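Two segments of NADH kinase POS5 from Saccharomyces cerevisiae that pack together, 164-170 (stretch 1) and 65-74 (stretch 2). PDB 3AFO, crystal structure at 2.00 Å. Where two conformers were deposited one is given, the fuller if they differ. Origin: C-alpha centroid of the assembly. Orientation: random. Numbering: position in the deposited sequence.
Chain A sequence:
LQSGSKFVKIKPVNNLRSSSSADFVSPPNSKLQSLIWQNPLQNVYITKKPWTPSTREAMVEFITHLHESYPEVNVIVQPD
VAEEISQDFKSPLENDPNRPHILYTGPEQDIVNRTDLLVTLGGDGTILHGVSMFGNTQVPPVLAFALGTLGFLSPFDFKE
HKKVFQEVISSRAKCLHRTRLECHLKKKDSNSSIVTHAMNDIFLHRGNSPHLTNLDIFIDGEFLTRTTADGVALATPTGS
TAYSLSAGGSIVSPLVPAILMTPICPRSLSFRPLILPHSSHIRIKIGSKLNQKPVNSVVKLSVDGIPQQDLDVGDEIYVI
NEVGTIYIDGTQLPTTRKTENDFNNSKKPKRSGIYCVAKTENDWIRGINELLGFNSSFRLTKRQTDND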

# COMPACT_ATOMS: atom_id res chain seq x y z
N VAL A 164 29.65 -28.51 -3.36
CA VAL A 164 28.82 -28.14 -2.21
C VAL A 164 28.68 -29.31 -1.24
O VAL A 164 28.92 -29.15 -0.05
CB VAL A 164 27.42 -27.59 -2.64
CG1 VAL A 164 26.53 -27.36 -1.42
CG2 VAL A 164 27.58 -26.29 -3.43
N PHE A 165 28.33 -30.49 -1.77
CA PHE A 165 28.25 -31.69 -0.92
C PHE A 165 29.57 -32.00 -0.20
O PHE A 165 29.56 -32.37 0.98
CB PHE A 165 27.72 -32.92 -1.69
CG PHE A 165 27.48 -34.11 -0.80
CD1 PHE A 165 26.31 -34.20 -0.04
CD2 PHE A 165 28.44 -35.12 -0.67
CE1 PHE A 165 26.10 -35.27 0.81
CE2 PHE A 165 28.24 -36.19 0.17
CZ PHE A 165 27.06 -36.28 0.91
N GLN A 166 30.68 -31.83 -0.92
CA GLN A 166 32.05 -31.94 -0.40
C GLN A 166 32.24 -31.09 0.87
O GLN A 166 32.74 -31.57 1.89
CB GLN A 166 33.05 -31.52 -1.48
CG GLN A 166 34.50 -32.00 -1.30
CD GLN A 166 35.37 -31.70 -2.52
OE1 GLN A 166 35.71 -30.54 -2.79
NE2 GLN A 166 35.74 -32.74 -3.25
N GLU A 167 31.83 -29.83 0.79
CA GLU A 167 31.95 -28.87 1.91
C GLU A 167 31.07 -29.28 3.08
O GLU A 167 31.48 -29.17 4.25
CB GLU A 167 31.59 -27.44 1.46
CG GLU A 167 32.56 -26.82 0.45
CD GLU A 167 34.03 -26.94 0.87
OE1 GLU A 167 34.40 -26.44 1.95
OE2 GLU A 167 34.82 -27.54 0.11
N VAL A 168 29.87 -29.77 2.76
CA VAL A 168 28.91 -30.17 3.77
C VAL A 168 29.44 -31.36 4.57
O VAL A 168 29.54 -31.29 5.79
CB VAL A 168 27.52 -30.46 3.16
CG1 VAL A 168 26.58 -31.10 4.20
CG2 VAL A 168 26.88 -29.16 2.59
N ILE A 169 29.79 -32.45 3.88
CA ILE A 169 30.23 -33.68 4.54
C ILE A 169 31.55 -33.51 5.32
O ILE A 169 31.76 -34.17 6.34
CB ILE A 169 30.27 -34.89 3.52
CG1 ILE A 169 30.50 -36.23 4.25
CG2 ILE A 169 31.28 -34.65 2.38
CD1 ILE A 169 30.00 -37.44 3.45
N SER A 170 32.41 -32.60 4.86
CA SER A 170 33.68 -32.34 5.52
C SER A 170 33.56 -31.37 6.70
O SER A 170 34.57 -30.88 7.20
CB SER A 170 34.69 -31.76 4.53
OG SER A 170 34.74 -32.52 3.34
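Stretch 2 65-74: HLHESYPEVN

Stretch 1 is helical from V164 to I169, continuing a helix that begins earlier in the chain. Its i-to-i+4 bonds are in place: V168 N to V164 O at 3.0 Å, I169 N to F165 O at 2.9 Å and S170 N to Q166 O at 3.2 Å. S170 is the first residue to leave helical phi/psi, at -83/12, and S170 OG donates to Q166 O at 2.6 Å, so that one carbonyl receives both the amide and the hydroxyl of the same residue.

Stretch 2 is also the end of a helix, but it runs on past it. H65 to S69 are helical, with S69 N bonded to H65 O at 2.9 Å and Y70 N to L66 O at 2.8 Å. Y70 breaks away at phi/psi -129/82 and opens a type I beta turn reaching to V73. The corner residues P71 (-54/-34) and E72 (-68/-15) have the torsions expected of that turn, and V73 N closes it on Y70 O at 3.0 Å. V73 itself, at -81/135, is extended, as is N74 at -113/126.

The register fixes the relative direction. F165 CA lies 9.2 Å from L66 CA, and I169 CA lies 9.6 Å from Y70 CA; a step of four residues along one stretch matches a step of four along the other, in the same sense. The two chains therefore advance together, with a nearly constant gap wide enough for side chains to fill. No hydrogen bond crosses between them, and the 270 Å² buried, both sides summed, comes mainly from apolar and aromatic groups.

F165 and I169, one helical turn apart, both direct CA-to-CB toward stretch 2. F165, with chi1 t, gives up 71 Å² to the contact. L66 CD2 lies over one face of the F165 ring, 3.7 Å from the centroid and 19° off the normal, a CH-pi arrangement whose shortest separation is 3.5 Å, from L66 CD2 to F165 CE2. The CA-to-CB bond of L66 points sideways, but the end of the side chain comes nearer, which brings the methyl to the ring.

The edge of the same phenylalanine meets the face of Y70. The centroids of the F165 and Y70 rings are 5.0 Å apart and the planes are inclined at 74°, an edge-to-face pair, with F165 CD2 3.6 Å from Y70 CE2. V73 CG2 also lies near the plane of the F165 ring, at its edge, 4.3 Å from F165 CZ.

Y70, chi1 m, touches residues from successive turns of the helix, F165 and Q166 on one and I169 on the next. Y70 CE1 is 3.7 Å from I169 CG2, while Y70 OH lies 3.6 Å from Q166 CA and 3.9 Å from Q166 CB. I169 CD1 extends to the turn, 4.1 Å from V73 CG2 and 3.7 Å from E72 OE2. The beta turn thus returns the chain to the helix: Y70 and V73, its first and last residues, both direct CA-to-CB toward stretch 1 and both touch F165 and I169.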

# COMPACT_ATOMS: atom_id res chain seq x y z
N HIS A 65 26.83 -40.03 -8.09
CA HIS A 65 27.97 -39.37 -7.48
C HIS A 65 28.25 -39.82 -6.03
O HIS A 65 29.40 -40.08 -5.68
CB HIS A 65 27.81 -37.85 -7.54
CG HIS A 65 28.85 -37.10 -6.76
ND1 HIS A 65 30.19 -37.13 -7.10
CD2 HIS A 65 28.75 -36.30 -5.68
CE1 HIS A 65 30.87 -36.38 -6.24
NE2 HIS A 65 30.02 -35.86 -5.38
N LEU A 66 27.21 -39.91 -5.21
CA LEU A 66 27.38 -40.36 -3.82
C LEU A 66 27.93 -41.79 -3.76
O LEU A 66 28.86 -42.08 -3.00
CB LEU A 66 26.06 -40.26 -3.05
CG LEU A 66 25.44 -38.86 -2.94
CD1 LEU A 66 24.11 -38.90 -2.22
CD2 LEU A 66 26.43 -37.89 -2.26
N HIS A 67 27.36 -42.66 -4.59
CA HIS A 67 27.75 -44.06 -4.63
C HIS A 67 29.15 -44.25 -5.18
O HIS A 67 29.85 -45.17 -4.77
CB HIS A 67 26.76 -44.88 -5.44
CG HIS A 67 25.47 -45.14 -4.73
ND1 HIS A 67 24.37 -45.66 -5.36
CD2 HIS A 67 25.11 -44.93 -3.44
CE1 HIS A 67 23.38 -45.78 -4.49
NE2 HIS A 67 23.80 -45.34 -3.32
N GLU A 68 29.55 -43.39 -6.12
CA GLU A 68 30.91 -43.42 -6.64
C GLU A 68 31.93 -42.87 -5.64
O GLU A 68 32.98 -43.46 -5.46
CB GLU A 68 31.01 -42.65 -7.96
CG GLU A 68 30.48 -43.42 -9.18
CD GLU A 68 30.43 -42.57 -10.45
OE1 GLU A 68 30.93 -41.42 -10.44
OE2 GLU A 68 29.88 -43.05 -11.47
N SER A 69 31.60 -41.76 -4.97
CA SER A 69 32.62 -41.00 -4.23
C SER A 69 32.62 -41.15 -2.72
O SER A 69 33.63 -40.87 -2.08
CB SER A 69 32.55 -39.52 -4.59
OG SER A 69 33.11 -39.28 -5.86
N TYR A 70 31.48 -41.54 -2.16
CA TYR A 70 31.31 -41.68 -0.71
C TYR A 70 30.73 -43.05 -0.34
O TYR A 70 29.53 -43.16 -0.12
CB TYR A 70 30.41 -40.55 -0.17
CG TYR A 70 30.91 -39.18 -0.51
CD1 TYR A 70 31.84 -38.53 0.31
CD2 TYR A 70 30.48 -38.53 -1.67
CE1 TYR A 70 32.32 -37.28 -0.01
CE2 TYR A 70 30.96 -37.27 -2.00
CZ TYR A 70 31.87 -36.65 -1.17
OH TYR A 70 32.35 -35.40 -1.49
N PRO A 71 31.58 -44.10 -0.28
CA PRO A 71 31.09 -45.44 0.07
C PRO A 71 30.30 -45.50 1.38
O PRO A 71 29.36 -46.28 1.49
CB PRO A 71 32.37 -46.29 0.19
CG PRO A 71 33.51 -45.40 -0.13
CD PRO A 71 32.99 -44.12 -0.71
N GLU A 72 30.67 -44.68 2.37
CA GLU A 72 29.98 -44.67 3.67
C GLU A 72 28.54 -44.14 3.61
O GLU A 72 27.75 -44.35 4.55
CB GLU A 72 30.81 -43.89 4.70
CG GLU A 72 30.73 -42.35 4.60
CD GLU A 72 31.71 -41.73 3.61
OE1 GLU A 72 32.13 -42.40 2.63
OE2 GLU A 72 32.06 -40.55 3.81
N VAL A 73 28.18 -43.49 2.51
CA VAL A 73 26.88 -42.82 2.38
C VAL A 73 25.74 -43.78 2.02
O VAL A 73 25.88 -44.61 1.13
CB VAL A 73 26.94 -41.61 1.40
CG1 VAL A 73 25.55 -41.22 0.89
CG2 VAL A 73 27.60 -40.43 2.09
N ASN A 74 24.63 -43.63 2.72
CA ASN A 74 23.42 -44.39 2.44
C ASN A 74 22.32 -43.48 1.92
O ASN A 74 21.98 -42.50 2.58
CB ASN A 74 22.95 -45.13 3.69
CG ASN A 74 24.07 -45.97 4.31
OD1 ASN A 74 24.68 -46.80 3.64
ND2 ASN A 74 24.37 -45.71 5.58